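Local coordinates for putative HpcE protein (Mycolicibacterium smegmatis, PDB 6V77) that is of unknown function but belongs to the fumarylacetoacetate hydrolase (FAH) family, forms a two-chain assembly and holds a zinc ion between acidic side chains, at residues 32-37 with 67-72; 76-81 with 213-218; 116-121 with 253-258; 147-152 with 269-274. One frame throughout, in Å; residues are numbered along the deposited sequence. Where two conformers were deposited one is given.

Contact 1: residues 32-37 with 67-72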
loop_
_atom_site.group_PDB
_atom_site.type_symbol
_atom_site.label_atom_id
_atom_site.label_comp_id
_atom_site.label_asym_id
_atom_site.label_seq_id
_atom_site.Cartn_x
_atom_site.Cartn_y
_atom_site.Cartn_z
ATOM N N ASP B 32 -13.656 14.398 -5.141
ATOM C CA ASP B 32 -12.858 13.195 -4.907
ATOM C C ASP B 32 -13.461 12.384 -3.765
ATOM O O ASP B 32 -13.693 12.930 -2.682
ATOM C CB ASP B 32 -11.408 13.576 -4.593
ATOM C CG ASP B 32 -10.592 12.420 -4.015
ATOM O OD1 ASP B 32 -10.712 11.268 -4.490
ATOM O OD2 ASP B 32 -9.785 12.679 -3.097
ATOM N N PRO B 33 -13.736 11.085 -3.964
ATOM C CA PRO B 33 -14.312 10.297 -2.858
ATOM C C PRO B 33 -13.480 10.347 -1.587
ATOM O O PRO B 33 -14.049 10.471 -0.497
ATOM C CB PRO B 33 -14.384 8.879 -3.445
ATOM C CG PRO B 33 -14.517 9.093 -4.921
ATOM C CD PRO B 33 -13.616 10.290 -5.201
ATOM N N GLN B 34 -12.148 10.284 -1.679
ATOM C CA GLN B 34 -11.376 10.260 -0.437
ATOM C C GLN B 34 -11.574 11.529 0.390
ATOM O O GLN B 34 -11.410 11.477 1.614
ATOM C CB GLN B 34 -9.880 10.042 -0.701
ATOM C CG GLN B 34 -9.497 8.890 -1.677
ATOM C CD GLN B 34 -9.835 7.451 -1.214
ATOM O OE1 GLN B 34 -10.133 6.614 -2.049
ATOM N NE2 GLN B 34 -9.727 7.156 0.086
ATOM N N ASP B 35 -11.963 12.653 -0.232
ATOM C CA ASP B 35 -12.216 13.875 0.538
ATOM C C ASP B 35 -13.397 13.696 1.472
ATOM O O ASP B 35 -13.439 14.296 2.554
ATOM C CB ASP B 35 -12.485 15.070 -0.384
ATOM C CG ASP B 35 -12.906 16.338 0.394
ATOM O OD1 ASP B 35 -12.041 16.928 1.062
ATOM O OD2 ASP B 35 -14.094 16.746 0.348
ATOM N N LEU B 36 -14.388 12.913 1.052
ATOM C CA LEU B 36 -15.520 12.650 1.925
ATOM C C LEU B 36 -15.084 11.865 3.146
ATOM O O LEU B 36 -15.461 12.198 4.273
ATOM C CB LEU B 36 -16.614 11.891 1.179
ATOM C CG LEU B 36 -17.745 12.753 0.661
ATOM C CD1 LEU B 36 -17.212 13.881 -0.181
ATOM C CD2 LEU B 36 -18.684 11.884 -0.130
ATOM N N TYR B 37 -14.287 10.809 2.943
ATOM C CA TYR B 37 -13.883 9.989 4.081
ATOM C C TYR B 37 -13.039 10.796 5.046
ATOM O O TYR B 37 -13.170 10.644 6.266
ATOM C CB TYR B 37 -13.151 8.730 3.601
ATOM C CG TYR B 37 -13.999 7.988 2.590
ATOM C CD1 TYR B 37 -15.331 7.679 2.865
ATOM C CD2 TYR B 37 -13.492 7.656 1.332
ATOM C CE1 TYR B 37 -16.130 7.036 1.936
ATOM C CE2 TYR B 37 -14.290 7.009 0.390
ATOM C CZ TYR B 37 -15.601 6.700 0.701
ATOM O OH TYR B 37 -16.411 6.081 -0.215
ATOM N N PRO B 67 -11.256 5.041 -4.428
ATOM C CA PRO B 67 -10.337 4.753 -5.539
ATOM C C PRO B 67 -8.861 4.965 -5.199
ATOM O O PRO B 67 -8.000 4.426 -5.911
ATOM C CB PRO B 67 -10.795 5.734 -6.626
ATOM C CG PRO B 67 -11.352 6.900 -5.855
ATOM C CD PRO B 67 -11.987 6.310 -4.613
ATOM N N LEU B 68 -8.526 5.720 -4.146
ATOM C CA LEU B 68 -7.117 5.983 -3.819
ATOM C C LEU B 68 -6.880 5.899 -2.309
ATOM O O LEU B 68 -6.452 6.870 -1.668
ATOM C CB LEU B 68 -6.679 7.337 -4.378
ATOM C CG LEU B 68 -5.159 7.607 -4.331
ATOM C CD1 LEU B 68 -4.317 6.499 -4.983
ATOM C CD2 LEU B 68 -4.804 8.962 -4.931
ATOM N N PRO B 69 -7.109 4.728 -1.714
ATOM C CA PRO B 69 -6.862 4.585 -0.278
ATOM C C PRO B 69 -5.373 4.729 0.020
ATOM O O PRO B 69 -4.522 4.290 -0.750
ATOM C CB PRO B 69 -7.373 3.176 0.046
ATOM C CG PRO B 69 -7.324 2.441 -1.295
ATOM C CD PRO B 69 -7.600 3.477 -2.335
ATOM N N ARG B 70 -5.070 5.365 1.155
ATOM C CA ARG B 70 -3.674 5.461 1.577
ATOM C C ARG B 70 -3.089 4.092 1.904
ATOM O O ARG B 70 -1.908 3.836 1.632
ATOM C CB ARG B 70 -3.578 6.406 2.772
ATOM C CG ARG B 70 -3.863 7.827 2.338
ATOM C CD ARG B 70 -4.235 8.721 3.511
ATOM N NE ARG B 70 -3.055 9.207 4.194
ATOM C CZ ARG B 70 -3.087 10.150 5.139
ATOM N NH1 ARG B 70 -4.245 10.701 5.495
ATOM N NH2 ARG B 70 -1.966 10.548 5.724
ATOM N N GLN B 71 -3.889 3.215 2.517
ATOM C CA GLN B 71 -3.457 1.879 2.892
ATOM C C GLN B 71 -4.557 0.914 2.492
ATOM O O GLN B 71 -5.737 1.230 2.667
ATOM C CB GLN B 71 -3.206 1.765 4.403
ATOM C CG GLN B 71 -2.099 2.710 4.874
ATOM C CD GLN B 71 -1.937 2.746 6.391
ATOM O OE1 GLN B 71 -0.809 2.652 6.898
ATOM N NE2 GLN B 71 -3.049 2.881 7.122
ATOM N N VAL B 72 -4.163 -0.241 1.953
ATOM C CA VAL B 72 -5.087 -1.325 1.601
ATOM C C VAL B 72 -4.670 -2.544 2.397
ATOM O O VAL B 72 -3.532 -3.023 2.259
ATOM C CB VAL B 72 -5.041 -1.652 0.102
ATOM C CG1 VAL B 72 -5.940 -2.864 -0.205
ATOM C CG2 VAL B 72 -5.417 -0.437 -0.736
#
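Gln34 carries this contact by laying its carboxamide against the backbone at Leu68. Its OE1 accepts from Leu68 N at 2.8 Å, with an N-H...O angle of 159°. The donor stands well above the plane of the amide carbonyl instead of on a lone pair. Gln34 CD lies 3.5 Å from Leu68 C. The same OE1 comes within 3.2 Å of Pro67 CD, so OE1 also rests against the ring of Pro67. Alongside, the two prolines cross obliquely, Pro33 CB meeting Pro67 CD at 3.7 Å. Torsions put the amide there: Gln34 CG is anti to the carbonyl carbon (chi1 -48°), and a bend at chi2 (-65°) turns the chain toward residues 67-69. Gln34 NE2 has a weak hydrogen bond to Gly234 O, which may help to set the rotation of the amide.

All this takes place at an N-capped helix start. Asp32 is the N-cap of helix 33-38, and its OD1 accepts a weak bond from Gln34 N at 3.3 Å, so one residue is held by its backbone N-H on the helix side and by its amide on the loop side. Behind Pro33 lie Asn5 and Ile10 of the hairpin formed by strands 2-6 and 9-14; Asn5 also touches Pro67. Farther along the loop, Pro69 packs on Val101 and Ile104, while Leu68 meets Arg70 of the second subunit.

Contact 2: residues 76-81 with 213-218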
loop_
_atom_site.group_PDB
_atom_site.type_symbol
_atom_site.label_atom_id
_atom_site.label_comp_id
_atom_site.label_asym_id
_atom_site.label_seq_id
_atom_site.Cartn_x
_atom_site.Cartn_y
_atom_site.Cartn_z
ATOM N N GLY B 76 -6.015 -12.820 4.387
ATOM C CA GLY B 76 -6.060 -14.194 3.928
ATOM C C GLY B 76 -6.713 -15.100 4.962
ATOM O O GLY B 76 -6.851 -14.737 6.122
ATOM N N LEU B 77 -7.101 -16.293 4.518
ATOM C CA LEU B 77 -7.683 -17.343 5.354
ATOM C C LEU B 77 -8.539 -16.815 6.494
ATOM O O LEU B 77 -8.155 -16.937 7.661
ATOM C CB LEU B 77 -6.578 -18.229 5.929
ATOM C CG LEU B 77 -5.573 -18.750 4.897
ATOM C CD1 LEU B 77 -4.534 -19.625 5.568
ATOM C CD2 LEU B 77 -6.270 -19.502 3.763
ATOM N N ASN B 78 -9.691 -16.221 6.183
ATOM C CA ASN B 78 -10.549 -15.652 7.217
ATOM C C ASN B 78 -11.946 -16.261 7.203
ATOM O O ASN B 78 -12.872 -15.703 7.791
ATOM C CB ASN B 78 -10.605 -14.123 7.090
ATOM C CG ASN B 78 -11.059 -13.450 8.378
ATOM O OD1 ASN B 78 -11.096 -14.079 9.435
ATOM N ND2 ASN B 78 -11.394 -12.166 8.295
ATOM N N TYR B 79 -12.110 -17.411 6.544
ATOM C CA TYR B 79 -13.270 -18.279 6.696
ATOM C C TYR B 79 -12.710 -19.683 6.864
ATOM O O TYR B 79 -11.772 -20.056 6.153
ATOM C CB TYR B 79 -14.208 -18.238 5.472
ATOM C CG TYR B 79 -14.942 -16.929 5.226
ATOM C CD1 TYR B 79 -16.322 -16.838 5.432
ATOM C CD2 TYR B 79 -14.261 -15.790 4.765
ATOM C CE1 TYR B 79 -17.012 -15.655 5.199
ATOM C CE2 TYR B 79 -14.944 -14.588 4.539
ATOM C CZ TYR B 79 -16.319 -14.537 4.751
ATOM O OH TYR B 79 -17.007 -13.367 4.522
ATOM N N ASP B 80 -13.248 -20.450 7.810
ATOM C CA ASP B 80 -12.612 -21.727 8.129
ATOM C C ASP B 80 -12.581 -22.651 6.922
ATOM O O ASP B 80 -11.575 -23.325 6.676
ATOM C CB ASP B 80 -13.320 -22.425 9.285
ATOM C CG ASP B 80 -12.533 -23.626 9.795
ATOM O OD1 ASP B 80 -11.291 -23.506 9.927
ATOM O OD2 ASP B 80 -13.145 -24.687 10.057
ATOM N N ASP B 81 -13.672 -22.701 6.162
ATOM C CA ASP B 81 -13.722 -23.639 5.049
ATOM C C ASP B 81 -12.803 -23.211 3.911
ATOM O O ASP B 81 -12.332 -24.061 3.153
ATOM C CB ASP B 81 -15.163 -23.794 4.579
ATOM C CG ASP B 81 -16.051 -24.389 5.653
ATOM O OD1 ASP B 81 -15.508 -25.020 6.590
ATOM O OD2 ASP B 81 -17.286 -24.222 5.561
ATOM N N GLN B 213 -19.581 -16.111 9.205
ATOM C CA GLN B 213 -18.558 -17.148 9.236
ATOM C C GLN B 213 -17.135 -16.593 9.224
ATOM O O GLN B 213 -16.188 -17.376 9.109
ATOM C CB GLN B 213 -18.735 -18.120 8.049
ATOM C CG GLN B 213 -20.040 -18.906 8.091
ATOM C CD GLN B 213 -20.217 -19.627 9.405
ATOM O OE1 GLN B 213 -21.176 -19.387 10.129
ATOM N NE2 GLN B 213 -19.286 -20.509 9.725
ATOM N N LEU B 214 -16.945 -15.275 9.322
ATOM C CA LEU B 214 -15.587 -14.751 9.406
ATOM C C LEU B 214 -14.910 -15.283 10.668
ATOM O O LEU B 214 -15.504 -15.289 11.749
ATOM C CB LEU B 214 -15.601 -13.210 9.426
ATOM C CG LEU B 214 -15.850 -12.514 8.083
ATOM C CD1 LEU B 214 -16.202 -11.055 8.341
ATOM C CD2 LEU B 214 -14.582 -12.587 7.198
ATOM N N ILE B 215 -13.673 -15.758 10.529
ATOM C CA ILE B 215 -12.917 -16.170 11.707
ATOM C C ILE B 215 -12.609 -14.957 12.570
ATOM O O ILE B 215 -12.774 -14.974 13.794
ATOM C CB ILE B 215 -11.628 -16.899 11.287
ATOM C CG1 ILE B 215 -11.959 -18.179 10.521
ATOM C CG2 ILE B 215 -10.771 -17.214 12.508
ATOM C CD1 ILE B 215 -10.735 -18.824 9.848
ATOM N N PHE B 216 -12.161 -13.883 11.933
ATOM C CA PHE B 216 -11.902 -12.610 12.595
ATOM C C PHE B 216 -12.905 -11.610 12.046
ATOM O O PHE B 216 -12.784 -11.181 10.890
ATOM C CB PHE B 216 -10.463 -12.163 12.330
ATOM C CG PHE B 216 -9.448 -13.229 12.654
ATOM C CD1 PHE B 216 -9.154 -13.547 13.979
ATOM C CD2 PHE B 216 -8.813 -13.932 11.641
ATOM C CE1 PHE B 216 -8.240 -14.544 14.282
ATOM C CE2 PHE B 216 -7.902 -14.932 11.943
ATOM C CZ PHE B 216 -7.622 -15.237 13.261
ATOM N N PRO B 217 -13.951 -11.269 12.795
ATOM C CA PRO B 217 -14.970 -10.352 12.276
ATOM C C PRO B 217 -14.393 -8.976 12.006
ATOM O O PRO B 217 -13.271 -8.656 12.395
ATOM C CB PRO B 217 -16.010 -10.304 13.398
ATOM C CG PRO B 217 -15.863 -11.616 14.085
ATOM C CD PRO B 217 -14.376 -11.905 14.053
ATOM N N VAL B 218 -15.204 -8.151 11.334
ATOM C CA VAL B 218 -14.767 -6.812 10.939
ATOM C C VAL B 218 -14.196 -6.050 12.131
ATOM O O VAL B 218 -13.118 -5.451 12.044
ATOM C CB VAL B 218 -15.931 -6.041 10.286
ATOM C CG1 VAL B 218 -15.574 -4.564 10.133
ATOM C CG2 VAL B 218 -16.264 -6.650 8.908
HETATM O O HOH W 1 -15.391 -19.860 9.397
#
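Three direct hydrogen bonds join the loops, all using Asn78. Its carboxamide grips both backbone polar groups of Phe216: OD1 accepts from Phe216 N at 2.7 Å, and ND2 donates to Phe216 O at 3.1 Å. Both bonds lie in the plane of their carbonyl and use a lone pair, and Phe216 O also sits close to the Asn78 amide plane, so the flat group is fixed in rotation. The other proton of ND2 serves Thr239 O. Placing CG anti to the backbone N (chi1 -160°) sends the amide toward Phe216. Separately, the backbone Asn78 O accepts from Ile215 N, 2.9 Å away and above the carbonyl plane. Leu214 CA adds a CA-H...O contact to that same Asn78 O.

A water makes the fourth link, accepting from Asp80 N at 2.7 Å and donating to Gln213 O.

Apolar and van der Waals contacts complete the joint. Leu214 CD2 presses on Tyr79 CE2 at 3.3 Å, a tight approach. Ile215 CD1 reaches the backbone between Tyr79 and Asp80, 3.6 Å from Asp80 N, while Ile215 CG2 covers the centre of one ring face of Phe216, its neighbour in the same loop.

Each loop leads into a helix, Tyr79 being the N-cap of helix 80-85 and Pro217 that of helix 218-226. The side chain of Asn78 is about 8 Å from the zinc ion and that of Leu77 about 4 Å from a sulfate, probably from the crystallisation liquor, consistent with a place in the outer surroundings of the metal site of this FAH-family fold.

Contact 3: residues 116-121 with 253-258. With ZN (zinc ion), chain L.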
loop_
_atom_site.group_PDB
_atom_site.type_symbol
_atom_site.label_atom_id
_atom_site.label_comp_id
_atom_site.label_asym_id
_atom_site.label_seq_id
_atom_site.Cartn_x
_atom_site.Cartn_y
_atom_site.Cartn_z
ATOM N N GLY B 116 -1.237 -17.709 -16.376
ATOM C CA GLY B 116 -1.230 -18.346 -15.076
ATOM C C GLY B 116 -2.597 -18.901 -14.705
ATOM O O GLY B 116 -3.373 -19.320 -15.574
ATOM N N SER B 117 -2.860 -18.930 -13.402
ATOM C CA SER B 117 -4.034 -19.581 -12.822
ATOM C C SER B 117 -4.811 -18.520 -12.060
ATOM O O SER B 117 -4.537 -18.267 -10.881
ATOM C CB SER B 117 -3.609 -20.735 -11.905
ATOM O OG SER B 117 -2.908 -21.733 -12.635
ATOM N N VAL B 118 -5.770 -17.878 -12.725
ATOM C CA VAL B 118 -6.469 -16.743 -12.125
ATOM C C VAL B 118 -7.721 -17.240 -11.410
ATOM O O VAL B 118 -8.565 -17.928 -11.998
ATOM C CB VAL B 118 -6.805 -15.682 -13.182
ATOM C CG1 VAL B 118 -7.515 -14.537 -12.549
ATOM C CG2 VAL B 118 -5.510 -15.195 -13.869
ATOM N N ASP B 119 -7.847 -16.862 -10.146
ATOM C CA ASP B 119 -8.827 -17.426 -9.240
ATOM C C ASP B 119 -9.700 -16.304 -8.692
ATOM O O ASP B 119 -9.261 -15.152 -8.599
ATOM C CB ASP B 119 -8.114 -18.153 -8.114
ATOM C CG ASP B 119 -8.958 -19.204 -7.452
ATOM O OD1 ASP B 119 -10.163 -19.333 -7.777
ATOM O OD2 ASP B 119 -8.388 -19.919 -6.608
ATOM N N TRP B 120 -10.937 -16.647 -8.335
ATOM C CA TRP B 120 -11.938 -15.709 -7.831
ATOM C C TRP B 120 -12.022 -15.781 -6.310
ATOM O O TRP B 120 -11.788 -16.836 -5.713
ATOM C CB TRP B 120 -13.316 -16.038 -8.423
ATOM C CG TRP B 120 -13.726 -17.481 -8.160
ATOM C CD1 TRP B 120 -14.399 -17.956 -7.065
ATOM C CD2 TRP B 120 -13.451 -18.623 -8.986
ATOM N NE1 TRP B 120 -14.573 -19.312 -7.172
ATOM C CE2 TRP B 120 -13.994 -19.748 -8.335
ATOM C CE3 TRP B 120 -12.802 -18.799 -10.214
ATOM C CZ2 TRP B 120 -13.915 -21.025 -8.865
ATOM C CZ3 TRP B 120 -12.726 -20.082 -10.746
ATOM C CH2 TRP B 120 -13.283 -21.177 -10.074
ATOM N N GLU B 121 -12.414 -14.650 -5.688
ATOM C CA GLU B 121 -12.573 -14.561 -4.227
ATOM C C GLU B 121 -13.551 -13.415 -3.927
ATOM O O GLU B 121 -13.121 -12.261 -3.858
ATOM C CB GLU B 121 -11.226 -14.309 -3.530
ATOM C CG GLU B 121 -10.133 -15.392 -3.699
ATOM C CD GLU B 121 -9.017 -15.307 -2.660
ATOM O OE1 GLU B 121 -8.910 -14.259 -1.994
ATOM O OE2 GLU B 121 -8.265 -16.285 -2.483
ATOM N N ARG B 253 -9.851 -25.451 -10.788
ATOM C CA ARG B 253 -10.495 -24.747 -11.889
ATOM C C ARG B 253 -10.124 -23.279 -11.805
ATOM O O ARG B 253 -10.174 -22.699 -10.723
ATOM C CB ARG B 253 -12.015 -24.891 -11.823
ATOM C CG ARG B 253 -12.757 -24.108 -12.886
ATOM C CD ARG B 253 -14.227 -23.952 -12.522
ATOM N NE ARG B 253 -14.988 -23.392 -13.631
ATOM C CZ ARG B 253 -16.310 -23.255 -13.642
ATOM N NH1 ARG B 253 -17.034 -23.631 -12.593
ATOM N NH2 ARG B 253 -16.907 -22.740 -14.708
ATOM N N PHE B 254 -9.762 -22.670 -12.929
ATOM C CA PHE B 254 -9.453 -21.246 -12.904
ATOM C C PHE B 254 -10.247 -20.532 -13.985
ATOM O O PHE B 254 -10.855 -21.154 -14.869
ATOM C CB PHE B 254 -7.940 -21.028 -13.047
ATOM C CG PHE B 254 -7.164 -21.678 -11.950
ATOM C CD1 PHE B 254 -7.212 -21.158 -10.663
ATOM C CD2 PHE B 254 -6.458 -22.844 -12.170
ATOM C CE1 PHE B 254 -6.531 -21.766 -9.620
ATOM C CE2 PHE B 254 -5.763 -23.457 -11.127
ATOM C CZ PHE B 254 -5.805 -22.905 -9.849
ATOM N N LEU B 255 -10.264 -19.208 -13.895
ATOM C CA LEU B 255 -11.012 -18.422 -14.867
ATOM C C LEU B 255 -10.432 -18.621 -16.266
ATOM O O LEU B 255 -9.212 -18.732 -16.452
ATOM C CB LEU B 255 -11.001 -16.946 -14.461
ATOM C CG LEU B 255 -11.834 -16.716 -13.200
ATOM C CD1 LEU B 255 -11.376 -15.410 -12.496
ATOM C CD2 LEU B 255 -13.321 -16.692 -13.538
ATOM N N ALA B 256 -11.314 -18.740 -17.245
ATOM C CA ALA B 256 -10.910 -18.985 -18.617
ATOM C C ALA B 256 -11.448 -17.868 -19.494
ATOM O O ALA B 256 -12.400 -17.185 -19.111
ATOM C CB ALA B 256 -11.429 -20.347 -19.107
ATOM N N PRO B 257 -10.864 -17.644 -20.676
ATOM C CA PRO B 257 -11.391 -16.592 -21.548
ATOM C C PRO B 257 -12.871 -16.818 -21.807
ATOM O O PRO B 257 -13.313 -17.944 -22.051
ATOM C CB PRO B 257 -10.565 -16.740 -22.831
ATOM C CG PRO B 257 -9.336 -17.392 -22.410
ATOM C CD PRO B 257 -9.670 -18.283 -21.252
ATOM N N GLY B 258 -13.637 -15.740 -21.733
ATOM C CA GLY B 258 -15.062 -15.808 -21.932
ATOM C C GLY B 258 -15.872 -16.074 -20.684
ATOM O O GLY B 258 -17.092 -15.878 -20.715
HETATM ZN ZN ZN L . -8.546 -12.739 -0.386
HETATM O O HOH W 2 -6.519 -18.492 -15.401
HETATM O O HOH W 3 -8.178 -11.061 0.906
#
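Phe254 sits where chain 253-255 crosses 117-120, the start of strand 118-128, nearly at a right angle. Its CB rests 3.3 Å from Val118 O. Beyond it, with CG anti to the carbonyl carbon (chi1 -60°), the ring slides beneath Ser117, whose CB stands over the ring centre in a CH-pi contact, 3.4 Å from the centroid and 8° off the normal. CD1 and CE1 form the edge that meets Val118 O and the Asp119 carboxylate, CE1 lying 4.0 Å from Asp119 OD2 with the two planes perpendicular. CD2, CE2 and the tip CZ lie under Ser117 CB, CZ at 3.7 Å. That carboxylate is itself held by Arg156, Gly246 and Met247, and Ser117 OG is hydrogen-bonded to Asp157 OD1.

The next residue clamps the backbones: Leu255 N donates to Val118 O at 2.9 Å, almost along the C=O axis. A water accepts from Val118 N at 2.8 Å. Leu255 CG packs on the edge of the Trp120 indole, 3.8 Å from CE3.

Past Trp120 the strand enters the metal site, where Glu121 OE1 binds zinc at 2.2 Å; Glu123, Asp152 and a water complete the ligands of this carboxylate-rich site, as in FAH-family proteins.

Contact 4: residues 147-152 with 269-274. With ZN (zinc ion), chain L.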
loop_
_atom_site.group_PDB
_atom_site.type_symbol
_atom_site.label_atom_id
_atom_site.label_comp_id
_atom_site.label_asym_id
_atom_site.label_seq_id
_atom_site.Cartn_x
_atom_site.Cartn_y
_atom_site.Cartn_z
ATOM N N VAL B 147 -19.590 -0.200 3.623
ATOM C CA VAL B 147 -19.087 -1.455 3.082
ATOM C C VAL B 147 -19.406 -1.494 1.599
ATOM O O VAL B 147 -20.269 -0.767 1.108
ATOM C CB VAL B 147 -19.705 -2.690 3.782
ATOM C CG1 VAL B 147 -19.345 -2.684 5.265
ATOM C CG2 VAL B 147 -21.244 -2.744 3.572
ATOM N N SER B 148 -18.700 -2.361 0.879
ATOM C CA SER B 148 -18.999 -2.539 -0.531
ATOM C C SER B 148 -18.658 -3.975 -0.921
ATOM O O SER B 148 -18.225 -4.785 -0.093
ATOM C CB SER B 148 -18.254 -1.492 -1.383
ATOM O OG SER B 148 -18.807 -1.461 -2.708
ATOM N N VAL B 149 -18.846 -4.285 -2.203
ATOM C CA VAL B 149 -18.546 -5.612 -2.736
ATOM C C VAL B 149 -17.170 -5.561 -3.376
ATOM O O VAL B 149 -16.830 -4.585 -4.054
ATOM C CB VAL B 149 -19.596 -6.055 -3.776
ATOM C CG1 VAL B 149 -19.359 -7.523 -4.192
ATOM C CG2 VAL B 149 -21.052 -5.847 -3.288
ATOM N N GLY B 150 -16.373 -6.614 -3.182
ATOM C CA GLY B 150 -15.076 -6.692 -3.835
ATOM C C GLY B 150 -14.775 -8.089 -4.345
ATOM O O GLY B 150 -15.402 -9.077 -3.946
ATOM N N GLN B 151 -13.795 -8.145 -5.249
ATOM C CA GLN B 151 -13.158 -9.384 -5.683
ATOM C C GLN B 151 -11.688 -9.280 -5.327
ATOM O O GLN B 151 -11.065 -8.250 -5.589
ATOM C CB GLN B 151 -13.294 -9.593 -7.186
ATOM C CG GLN B 151 -14.521 -10.416 -7.594
ATOM C CD GLN B 151 -14.397 -11.887 -7.235
ATOM O OE1 GLN B 151 -13.295 -12.434 -7.165
ATOM N NE2 GLN B 151 -15.545 -12.545 -7.024
ATOM N N ASP B 152 -11.138 -10.320 -4.711
ATOM C CA ASP B 152 -9.681 -10.417 -4.577
ATOM C C ASP B 152 -9.188 -11.413 -5.623
ATOM O O ASP B 152 -8.887 -12.569 -5.329
ATOM C CB ASP B 152 -9.276 -10.833 -3.166
ATOM C CG ASP B 152 -7.775 -10.941 -3.004
ATOM O OD1 ASP B 152 -7.031 -10.468 -3.896
ATOM O OD2 ASP B 152 -7.313 -11.479 -1.985
ATOM N N GLY B 269 -24.891 -5.112 -2.939
ATOM C CA GLY B 269 -24.602 -4.830 -4.334
ATOM C C GLY B 269 -24.219 -6.077 -5.098
ATOM O O GLY B 269 -24.062 -7.169 -4.542
ATOM N N GLU B 270 -24.066 -5.890 -6.404
ATOM C CA GLU B 270 -23.523 -6.966 -7.225
ATOM C C GLU B 270 -22.827 -6.376 -8.440
ATOM O O GLU B 270 -23.100 -5.243 -8.840
ATOM C CB GLU B 270 -24.614 -7.932 -7.688
ATOM C CG GLU B 270 -25.576 -7.317 -8.680
ATOM C CD GLU B 270 -26.484 -8.364 -9.287
ATOM O OE1 GLU B 270 -27.545 -8.621 -8.704
ATOM O OE2 GLU B 270 -26.111 -8.949 -10.328
ATOM N N PHE B 271 -21.961 -7.182 -9.060
ATOM C CA PHE B 271 -21.432 -6.827 -10.366
ATOM C C PHE B 271 -20.994 -8.081 -11.105
ATOM O O PHE B 271 -20.702 -9.112 -10.498
ATOM C CB PHE B 271 -20.280 -5.810 -10.269
ATOM C CG PHE B 271 -19.107 -6.210 -9.380
ATOM C CD1 PHE B 271 -18.064 -6.993 -9.870
ATOM C CD2 PHE B 271 -18.984 -5.666 -8.095
ATOM C CE1 PHE B 271 -16.954 -7.308 -9.069
ATOM C CE2 PHE B 271 -17.904 -5.965 -7.286
ATOM C CZ PHE B 271 -16.873 -6.779 -7.765
ATOM N N THR B 272 -20.940 -7.970 -12.426
ATOM C CA THR B 272 -20.532 -9.090 -13.264
ATOM C C THR B 272 -19.389 -8.658 -14.174
ATOM O O THR B 272 -19.412 -7.563 -14.743
ATOM C CB THR B 272 -21.721 -9.630 -14.085
ATOM O OG1 THR B 272 -22.756 -10.076 -13.197
ATOM C CG2 THR B 272 -21.281 -10.807 -14.952
ATOM N N GLN B 273 -18.375 -9.513 -14.287
ATOM C CA GLN B 273 -17.185 -9.220 -15.075
ATOM C C GLN B 273 -16.905 -10.374 -16.019
ATOM O O GLN B 273 -17.064 -11.536 -15.642
ATOM C CB GLN B 273 -15.968 -8.998 -14.183
ATOM C CG GLN B 273 -16.185 -7.883 -13.195
ATOM C CD GLN B 273 -14.938 -7.599 -12.416
ATOM O OE1 GLN B 273 -14.526 -8.409 -11.586
ATOM N NE2 GLN B 273 -14.286 -6.475 -12.721
ATOM N N ARG B 274 -16.466 -10.053 -17.237
ATOM C CA ARG B 274 -16.075 -11.059 -18.215
ATOM C C ARG B 274 -14.556 -11.078 -18.352
ATOM O O ARG B 274 -13.915 -10.024 -18.391
ATOM C CB ARG B 274 -16.731 -10.783 -19.573
HETATM ZN ZN ZN L . -8.546 -12.739 -0.386
HETATM O O HOH W 3 -8.178 -11.061 0.906
#
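Asp152 OD2 is the best-held polar atom here, gripped twice: it binds the zinc ion at 2.4 Å and accepts a hydrogen bond from Lys171 NZ. The partner oxygen OD1 forms a salt bridge with Lys99, so two lysines and the metal probably keep the carboxylate ionised. Asp152 directly follows strand part 147-151, which packs face to face on 269-274 between the two sheets of the FAH-family fold, as in a sandwich-like packing; the axes of these two short segments are 7.0 Å apart at closest and 25° from parallel.

Between the two segments themselves the meeting is van der Waals packing around Val149 and Phe271. Val149 points at the opposite strand and divides its methyls between Gly269 and Phe271, CG2 lying 3.5 Å from Gly269 O and CG1 3.8 Å from Phe271 CE2. At Gly269 the backbone has no side chain, which lets that CG2 come in close. Phe271 adopts the crowded position, CG between backbone N and carbonyl carbon (chi1 55°), and so turns its ring edge toward the backbone of residues 149-151.

Gln151 also faces the other sheet, and its amide bridges the sheets: OE1 accepts from Glu121 N, linking it to a zinc-binding residue, and NE2 is hydrogen-bonded to Thr263 OG1 of strand 260-265. Gln273 NE2 bonds Val108 O. At the Phe271 edge, Val149 O lies in the ring plane, 3.7 Å from CE2.

Contact 1 closes before the others open along the chain; contacts 2, 3 and 4 interleave, each crossing the next, so residues 76-274 are tied together by overlapping loops. Contacts 1 and 2 lie on opposite sides of the chain's centre, their own centres 25 Å apart, while contact 4 is the most central. Contacts 3 and 4 touch, with centres 16 Å apart: strands 118-128 and 144-155 are antiparallel neighbours in one sheet and bring Glu121 and Asp152 to the same zinc ion and water. Contact 2, made by two loops that lead into helices, comes within about 6 Å (nearest atoms) of contact 4. Contacts 1 and 2 both reach the second subunit; contacts 3 and 4 do not.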